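Local coordinates for DNA polymerase sliding clamp (Archaeoglobus fulgidus, PDB 1RWZ), which probably serves as a ring-shaped homotrimeric sliding clamp around DNA, tethering the polymerase and other proteins to it during replication, at residues D85-L97 with K100-D112. Sequence-based numbering, arbitrary orientation.
Sequences DLVELIVEDESTL and KFGSVEYKVALID
Glu88 and Lys100 face each other as an antiparallel hydrogen-bonded pair, each backbone N giving a nearly straight bond to the other's O, 2.8 Å for Glu88 N to Lys100 O. Lys100 CB lies 4.1 Å from Glu88 O; CG and CD carry the chain onward, and a bend at chi3 (-60°) brings CE to Ile90 CD1 at 4.0 Å and to Glu88 OE1 at 3.0 Å. NZ ends 3.4 Å from Glu88 OE1 in a salt bridge. Long, flexible lysine suits this spot, offering methylenes to isoleucine and charge to glutamate. At the other end of strand 96-101, Leu97 and Val108 form a second hydrogen-bonded pair. Leucine and valine suit this buried face: Leu97 CB touches Val108 CG1 at 3.8 Å and Leu110 CD2 at 3.7 Å, while helix 71-78 packs on the pair. Leu110 N donates to Ser95 O from above the carbonyl plane, and Leu110 CD1 reaches Val91 CG1. Two successive hairpins thus lead to outer strand 104-109, which pairs with a strand of the second subunit, continuing the sheet across the interface. Backbone bonds set the register, while partly exposed Glu88 and Lys100 on one face and Leu97 and Val108 on the other make the sheet amphipathic, its apolar side against the helix.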
loop_
_atom_site.group_PDB
_atom_site.type_symbol
_atom_site.label_atom_id
_atom_site.label_comp_id
_atom_site.label_asym_id
_atom_site.label_seq_id
_atom_site.Cartn_x
_atom_site.Cartn_y
_atom_site.Cartn_z
ATOM N N ASP A 85 -8.111 -11.133 16.253
ATOM C CA ASP A 85 -9.078 -12.213 16.416
ATOM C C ASP A 85 -8.468 -13.217 17.389
ATOM O O ASP A 85 -7.245 -13.300 17.509
ATOM C CB ASP A 85 -9.301 -12.950 15.089
ATOM C CG ASP A 85 -10.243 -12.227 14.152
ATOM O OD1 ASP A 85 -10.185 -12.514 12.933
ATOM O OD2 ASP A 85 -11.047 -11.395 14.625
ATOM N N LEU A 86 -9.311 -13.957 18.101
ATOM C CA LEU A 86 -8.811 -15.017 18.968
ATOM C C LEU A 86 -9.070 -16.246 18.111
ATOM O O LEU A 86 -10.137 -16.364 17.502
ATOM C CB LEU A 86 -9.600 -15.135 20.274
ATOM C CG LEU A 86 -9.124 -14.318 21.477
ATOM C CD1 LEU A 86 -9.857 -14.802 22.723
ATOM C CD2 LEU A 86 -7.624 -14.479 21.661
ATOM N N VAL A 87 -8.103 -17.152 18.042
ATOM C CA VAL A 87 -8.268 -18.342 17.223
ATOM C C VAL A 87 -8.196 -19.608 18.057
ATOM O O VAL A 87 -7.320 -19.748 18.910
ATOM C CB VAL A 87 -7.174 -18.426 16.139
ATOM C CG1 VAL A 87 -7.492 -19.560 15.169
ATOM C CG2 VAL A 87 -7.056 -17.099 15.413
ATOM N N GLU A 88 -9.120 -20.528 17.810
ATOM C CA GLU A 88 -9.134 -21.795 18.527
ATOM C C GLU A 88 -8.739 -22.905 17.555
ATOM O O GLU A 88 -9.230 -22.958 16.425
ATOM C CB GLU A 88 -10.526 -22.073 19.111
ATOM C CG GLU A 88 -10.646 -23.404 19.858
ATOM C CD GLU A 88 -11.975 -23.559 20.583
ATOM O OE1 GLU A 88 -12.967 -22.946 20.143
ATOM O OE2 GLU A 88 -12.033 -24.302 21.586
ATOM N N LEU A 89 -7.824 -23.766 17.987
ATOM C CA LEU A 89 -7.381 -24.887 17.165
ATOM C C LEU A 89 -7.862 -26.142 17.863
ATOM O O LEU A 89 -7.650 -26.309 19.065
ATOM C CB LEU A 89 -5.854 -24.921 17.054
ATOM C CG LEU A 89 -5.158 -23.696 16.460
ATOM C CD1 LEU A 89 -3.651 -23.938 16.435
ATOM C CD2 LEU A 89 -5.681 -23.426 15.057
ATOM N N ILE A 90 -8.514 -27.022 17.115
ATOM C CA ILE A 90 -9.023 -28.256 17.690
ATOM C C ILE A 90 -8.677 -29.468 16.838
ATOM O O ILE A 90 -8.796 -29.433 15.614
ATOM C CB ILE A 90 -10.563 -28.220 17.832
ATOM C CG1 ILE A 90 -10.991 -27.053 18.727
ATOM C CG2 ILE A 90 -11.060 -29.538 18.412
ATOM C CD1 ILE A 90 -12.499 -26.870 18.791
ATOM N N VAL A 91 -8.230 -30.532 17.499
ATOM C CA VAL A 91 -7.922 -31.789 16.828
ATOM C C VAL A 91 -8.595 -32.844 17.689
ATOM O O VAL A 91 -8.114 -33.172 18.774
ATOM C CB VAL A 91 -6.408 -32.072 16.760
ATOM C CG1 VAL A 91 -6.164 -33.414 16.071
ATOM C CG2 VAL A 91 -5.705 -30.961 15.998
ATOM N N GLU A 92 -9.726 -33.350 17.210
ATOM C CA GLU A 92 -10.496 -34.350 17.945
ATOM C C GLU A 92 -10.060 -35.776 17.636
ATOM O O GLU A 92 -10.176 -36.662 18.481
ATOM C CB GLU A 92 -11.982 -34.187 17.633
ATOM C CG GLU A 92 -12.477 -32.763 17.780
ATOM C CD GLU A 92 -13.960 -32.631 17.521
ATOM O OE1 GLU A 92 -14.414 -33.048 16.433
ATOM O OE2 GLU A 92 -14.671 -32.107 18.405
ATOM N N ASP A 93 -9.578 -35.999 16.419
ATOM C CA ASP A 93 -9.110 -37.320 16.019
ATOM C C ASP A 93 -7.653 -37.244 15.579
ATOM O O ASP A 93 -6.777 -36.892 16.373
ATOM C CB ASP A 93 -9.981 -37.892 14.888
ATOM C CG ASP A 93 -10.324 -36.863 13.825
ATOM O OD1 ASP A 93 -11.205 -36.012 14.076
ATOM O OD2 ASP A 93 -9.712 -36.905 12.736
ATOM N N GLU A 94 -7.390 -37.573 14.321
ATOM C CA GLU A 94 -6.030 -37.527 13.801
ATOM C C GLU A 94 -5.996 -37.099 12.343
ATOM O O GLU A 94 -4.922 -36.889 11.778
ATOM C CB GLU A 94 -5.363 -38.898 13.935
ATOM C CG GLU A 94 -5.095 -39.334 15.365
ATOM C CD GLU A 94 -4.379 -40.667 15.435
ATOM O OE1 GLU A 94 -3.288 -40.790 14.835
ATOM O OE2 GLU A 94 -4.905 -41.593 16.089
ATOM N N SER A 95 -7.171 -36.959 11.736
ATOM C CA SER A 95 -7.243 -36.578 10.331
ATOM C C SER A 95 -7.739 -35.163 10.059
ATOM O O SER A 95 -7.587 -34.666 8.947
ATOM C CB SER A 95 -8.134 -37.564 9.575
ATOM O OG SER A 95 -9.461 -37.524 10.071
ATOM N N THR A 96 -8.319 -34.509 11.062
ATOM C CA THR A 96 -8.846 -33.164 10.855
ATOM C C THR A 96 -8.454 -32.111 11.891
ATOM O O THR A 96 -8.491 -32.363 13.093
ATOM C CB THR A 96 -10.384 -33.184 10.803
ATOM O OG1 THR A 96 -10.817 -34.133 9.822
ATOM C CG2 THR A 96 -10.921 -31.806 10.447
ATOM N N LEU A 97 -8.100 -30.931 11.398
ATOM C CA LEU A 97 -7.750 -29.796 12.244
ATOM C C LEU A 97 -8.829 -28.739 12.048
ATOM O O LEU A 97 -9.124 -28.354 10.915
ATOM C CB LEU A 97 -6.401 -29.200 11.836
ATOM C CG LEU A 97 -6.043 -27.836 12.443
ATOM C CD1 LEU A 97 -5.869 -27.962 13.953
ATOM C CD2 LEU A 97 -4.765 -27.315 11.805
ATOM N N LYS A 100 -10.996 -22.142 14.353
ATOM C CA LYS A 100 -12.144 -21.273 14.565
ATOM C C LYS A 100 -11.767 -19.864 14.991
ATOM O O LYS A 100 -10.926 -19.672 15.867
ATOM C CB LYS A 100 -13.073 -21.881 15.614
ATOM C CG LYS A 100 -13.533 -23.290 15.295
ATOM C CD LYS A 100 -14.755 -23.667 16.117
ATOM C CE LYS A 100 -14.479 -23.605 17.600
ATOM N NZ LYS A 100 -15.723 -23.839 18.386
ATOM N N PHE A 101 -12.400 -18.884 14.358
ATOM C CA PHE A 101 -12.162 -17.482 14.665
ATOM C C PHE A 101 -13.371 -16.698 14.173
ATOM O O PHE A 101 -13.941 -17.016 13.128
ATOM C CB PHE A 101 -10.868 -16.998 13.992
ATOM C CG PHE A 101 -10.861 -17.143 12.497
ATOM C CD1 PHE A 101 -11.268 -16.092 11.679
ATOM C CD2 PHE A 101 -10.450 -18.334 11.904
ATOM C CE1 PHE A 101 -11.265 -16.222 10.291
ATOM C CE2 PHE A 101 -10.443 -18.476 10.516
ATOM C CZ PHE A 101 -10.851 -17.418 9.708
ATOM N N GLY A 102 -13.778 -15.685 14.932
ATOM C CA GLY A 102 -14.944 -14.921 14.531
ATOM C C GLY A 102 -16.112 -15.883 14.426
ATOM O O GLY A 102 -16.313 -16.712 15.309
ATOM N N SER A 103 -16.879 -15.791 13.343
ATOM C CA SER A 103 -18.022 -16.680 13.146
ATOM C C SER A 103 -17.680 -17.761 12.129
ATOM O O SER A 103 -18.568 -18.382 11.551
ATOM C CB SER A 103 -19.229 -15.883 12.644
ATOM O OG SER A 103 -19.650 -14.934 13.606
ATOM N N VAL A 104 -16.387 -17.994 11.936
ATOM C CA VAL A 104 -15.919 -18.971 10.964
ATOM C C VAL A 104 -15.237 -20.203 11.550
ATOM O O VAL A 104 -14.522 -20.119 12.550
ATOM C CB VAL A 104 -14.934 -18.296 9.985
ATOM C CG1 VAL A 104 -14.256 -19.332 9.103
ATOM C CG2 VAL A 104 -15.680 -17.271 9.142
ATOM N N GLU A 105 -15.482 -21.348 10.921
ATOM C CA GLU A 105 -14.843 -22.594 11.315
ATOM C C GLU A 105 -14.263 -23.221 10.054
ATOM O O GLU A 105 -14.998 -23.570 9.128
ATOM C CB GLU A 105 -15.824 -23.572 11.959
ATOM C CG GLU A 105 -15.163 -24.902 12.325
ATOM C CD GLU A 105 -16.100 -25.869 13.020
ATOM O OE1 GLU A 105 -16.615 -25.525 14.102
ATOM O OE2 GLU A 105 -16.320 -26.977 12.486
ATOM N N TYR A 106 -12.939 -23.333 10.025
ATOM C CA TYR A 106 -12.210 -23.918 8.907
ATOM C C TYR A 106 -11.805 -25.331 9.313
ATOM O O TYR A 106 -11.393 -25.561 10.450
ATOM C CB TYR A 106 -10.961 -23.073 8.613
ATOM C CG TYR A 106 -9.980 -23.674 7.626
ATOM C CD1 TYR A 106 -10.312 -23.824 6.280
ATOM C CD2 TYR A 106 -8.705 -24.078 8.040
ATOM C CE1 TYR A 106 -9.400 -24.359 5.366
ATOM C CE2 TYR A 106 -7.785 -24.614 7.134
ATOM C CZ TYR A 106 -8.139 -24.749 5.799
ATOM O OH TYR A 106 -7.232 -25.259 4.896
ATOM N N LYS A 107 -11.956 -26.282 8.396
ATOM C CA LYS A 107 -11.573 -27.666 8.665
ATOM C C LYS A 107 -10.589 -28.069 7.584
ATOM O O LYS A 107 -10.887 -27.941 6.398
ATOM C CB LYS A 107 -12.779 -28.606 8.595
ATOM C CG LYS A 107 -13.777 -28.488 9.729
ATOM C CD LYS A 107 -14.879 -29.522 9.549
ATOM C CE LYS A 107 -15.849 -29.522 10.716
ATOM N NZ LYS A 107 -16.926 -30.538 10.529
ATOM N N VAL A 108 -9.410 -28.534 7.979
ATOM C CA VAL A 108 -8.432 -28.955 6.991
ATOM C C VAL A 108 -7.951 -30.356 7.309
ATOM O O VAL A 108 -7.785 -30.721 8.473
ATOM C CB VAL A 108 -7.216 -27.996 6.924
ATOM C CG1 VAL A 108 -6.482 -27.977 8.247
ATOM C CG2 VAL A 108 -6.280 -28.426 5.797
ATOM N N ALA A 109 -7.753 -31.151 6.264
ATOM C CA ALA A 109 -7.284 -32.511 6.442
ATOM C C ALA A 109 -5.826 -32.473 6.874
ATOM O O ALA A 109 -5.019 -31.740 6.304
ATOM C CB ALA A 109 -7.427 -33.291 5.139
ATOM N N LEU A 110 -5.500 -33.253 7.894
ATOM C CA LEU A 110 -4.133 -33.320 8.383
ATOM C C LEU A 110 -3.330 -34.258 7.490
ATOM O O LEU A 110 -3.899 -35.050 6.733
ATOM C CB LEU A 110 -4.117 -33.823 9.828
ATOM C CG LEU A 110 -4.683 -32.828 10.846
ATOM C CD1 LEU A 110 -4.774 -33.480 12.216
ATOM C CD2 LEU A 110 -3.790 -31.595 10.892
ATOM N N ILE A 111 -2.011 -34.152 7.572
ATOM C CA ILE A 111 -1.116 -34.984 6.779
ATOM C C ILE A 111 -0.487 -36.029 7.687
ATOM O O ILE A 111 -0.209 -35.758 8.853
ATOM C CB ILE A 111 0.019 -34.146 6.158
ATOM C CG1 ILE A 111 -0.565 -33.037 5.286
ATOM C CG2 ILE A 111 0.943 -35.037 5.336
ATOM C CD1 ILE A 111 0.478 -32.076 4.765
ATOM N N ASP A 112 -0.272 -37.229 7.162
ATOM C CA ASP A 112 0.353 -38.274 7.958
ATOM C C ASP A 112 1.769 -37.792 8.266
ATOM O O ASP A 112 2.563 -37.561 7.356
ATOM C CB ASP A 112 0.383 -39.589 7.174
ATOM C CG ASP A 112 1.163 -40.674 7.887
ATOM O OD1 ASP A 112 1.029 -40.795 9.123
ATOM O OD2 ASP A 112 1.904 -41.415 7.205
HETATM O O HOH W 1 -12.155 -14.394 16.823
HETATM O O HOH W 2 -12.992 -16.077 18.172
HETATM O O HOH W 3 -15.288 -25.071 20.523
HETATM O O HOH W 4 -6.363 -36.548 7.239
#